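Local atomic coordinates of Agap007691-pb (Anopheles gambiae, PDB entry 5C98), a protein that is a serpin of unestablished function that probably inhibits serine endopeptidases. Residues Leu138-Phe143 with Glu152-Glu157. Sequence-based numbering, arbitrary orientation.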
# COMPACT_ATOMS: atom_id res chain seq x y z
N LEU A 138 4.44 -13.46 16.95
CA LEU A 138 5.22 -14.45 16.23
C LEU A 138 4.41 -15.09 15.10
O LEU A 138 4.95 -15.36 14.03
CB LEU A 138 5.73 -15.53 17.19
CG LEU A 138 6.66 -16.54 16.53
CD1 LEU A 138 7.89 -15.87 15.96
CD2 LEU A 138 7.06 -17.63 17.52
N ALA A 139 3.12 -15.32 15.32
CA ALA A 139 2.31 -15.90 14.26
C ALA A 139 2.29 -14.99 13.04
O ALA A 139 2.43 -15.46 11.90
CB ALA A 139 0.89 -16.15 14.77
N VAL A 140 2.13 -13.69 13.26
CA VAL A 140 2.11 -12.75 12.15
C VAL A 140 3.47 -12.69 11.47
O VAL A 140 3.58 -12.80 10.24
CB VAL A 140 1.69 -11.35 12.64
CG1 VAL A 140 1.67 -10.35 11.46
CG2 VAL A 140 0.32 -11.42 13.32
N ASN A 141 4.51 -12.48 12.25
CA ASN A 141 5.84 -12.28 11.67
C ASN A 141 6.31 -13.53 10.93
O ASN A 141 6.91 -13.41 9.85
CB ASN A 141 6.84 -11.87 12.74
CG ASN A 141 6.59 -10.47 13.25
OD1 ASN A 141 6.10 -9.62 12.50
ND2 ASN A 141 6.89 -10.24 14.52
N SER A 142 6.03 -14.72 11.47
CA SER A 142 6.45 -15.94 10.79
C SER A 142 5.68 -16.15 9.49
O SER A 142 6.27 -16.60 8.49
CB SER A 142 6.35 -17.16 11.72
OG SER A 142 5.01 -17.46 12.07
N PHE A 143 4.40 -15.80 9.45
CA PHE A 143 3.64 -15.92 8.21
C PHE A 143 4.26 -15.08 7.11
O PHE A 143 4.48 -15.57 5.99
CB PHE A 143 2.18 -15.51 8.41
CG PHE A 143 1.38 -15.48 7.15
CD1 PHE A 143 0.85 -16.65 6.63
CD2 PHE A 143 1.15 -14.29 6.49
CE1 PHE A 143 0.11 -16.62 5.48
CE2 PHE A 143 0.41 -14.27 5.33
CZ PHE A 143 -0.10 -15.44 4.82
N GLU A 152 10.54 -9.02 7.10
CA GLU A 152 10.95 -10.00 8.10
C GLU A 152 10.51 -9.63 9.51
O GLU A 152 10.55 -10.50 10.40
CB GLU A 152 12.47 -10.19 8.07
CG GLU A 152 12.99 -10.71 6.74
CD GLU A 152 12.56 -12.14 6.46
OE1 GLU A 152 12.93 -13.04 7.26
OE2 GLU A 152 11.86 -12.37 5.45
N ASP A 153 10.09 -8.39 9.75
CA ASP A 153 9.61 -7.94 11.06
C ASP A 153 8.33 -7.16 10.82
O ASP A 153 8.27 -5.93 10.93
CB ASP A 153 10.66 -7.10 11.77
CG ASP A 153 11.63 -7.94 12.56
OD1 ASP A 153 11.29 -8.33 13.70
OD2 ASP A 153 12.74 -8.22 12.04
N PHE A 154 7.28 -7.89 10.47
CA PHE A 154 6.04 -7.26 10.07
C PHE A 154 5.46 -6.37 11.18
O PHE A 154 4.96 -5.27 10.90
CB PHE A 154 5.06 -8.36 9.62
CG PHE A 154 3.85 -7.83 8.94
CD1 PHE A 154 2.83 -7.30 9.68
CD2 PHE A 154 3.73 -7.83 7.56
CE1 PHE A 154 1.72 -6.77 9.08
CE2 PHE A 154 2.58 -7.32 6.96
CZ PHE A 154 1.60 -6.79 7.73
N ILE A 155 5.47 -6.85 12.43
CA ILE A 155 4.88 -6.13 13.56
C ILE A 155 5.76 -6.36 14.77
O ILE A 155 6.59 -7.27 14.81
CB ILE A 155 3.42 -6.52 13.94
CG1 ILE A 155 3.25 -8.04 13.97
CG2 ILE A 155 2.38 -5.83 13.04
CD1 ILE A 155 2.09 -8.48 14.85
N GLY A 156 5.57 -5.49 15.77
CA GLY A 156 6.11 -5.70 17.09
C GLY A 156 5.03 -6.18 18.04
O GLY A 156 3.83 -6.13 17.75
N GLU A 157 5.46 -6.66 19.20
CA GLU A 157 4.51 -7.14 20.19
C GLU A 157 3.53 -6.05 20.59
O GLU A 157 2.36 -6.34 20.88
CB GLU A 157 5.25 -7.68 21.40
CG GLU A 157 5.73 -9.11 21.22
CD GLU A 157 7.13 -9.22 20.63
OE1 GLU A 157 7.64 -8.23 20.07
OE2 GLU A 157 7.72 -10.32 20.74
O HOH W 1 7.54 -10.75 9.16
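Asn141 reaches off the helix with its carboxamide and pairs with both backbone groups of one residue, Ile155. The Ile155 N-H points at Asn141 OD1 (2.8 Å) in the plane of the amide, on a lone pair. In return Asn141 ND2 donates to Ile155 O (3.0 Å); this acceptor lies close to the Asn141 amide plane, although the donor sits 30° off the plane of the Ile155 carbonyl. A water extends the polar seam, donating a hydrogen bond to Asn141 O (2.8 Å) and accepting a longer one from Phe154 N (3.2 Å).

The apolar half is carried by Val140, one residue earlier. Its CG1, anti to the backbone N (chi1 180°), approaches Phe154 CD1 obliquely at 3.7 Å. Ile155 lies across Val140 at about a right angle, its CD1 3.6 Å from Val140 CB and also against CG2. Phe172 of strand 169-177 touches Val140, Phe154 and Ile155, so this cluster faces beta-sheet A, across which helix 133-146, helix F of the serpin fold, lies; Phe154 also stacks on Tyr144.

Two bonds of opposite donor-acceptor sense fix the rotation of the Asn141 amide and tell its oxygen from its nitrogen; a side chain thereby satisfies backbone groups of an irregular segment, tying the link back to strand 169-177 onto helix F.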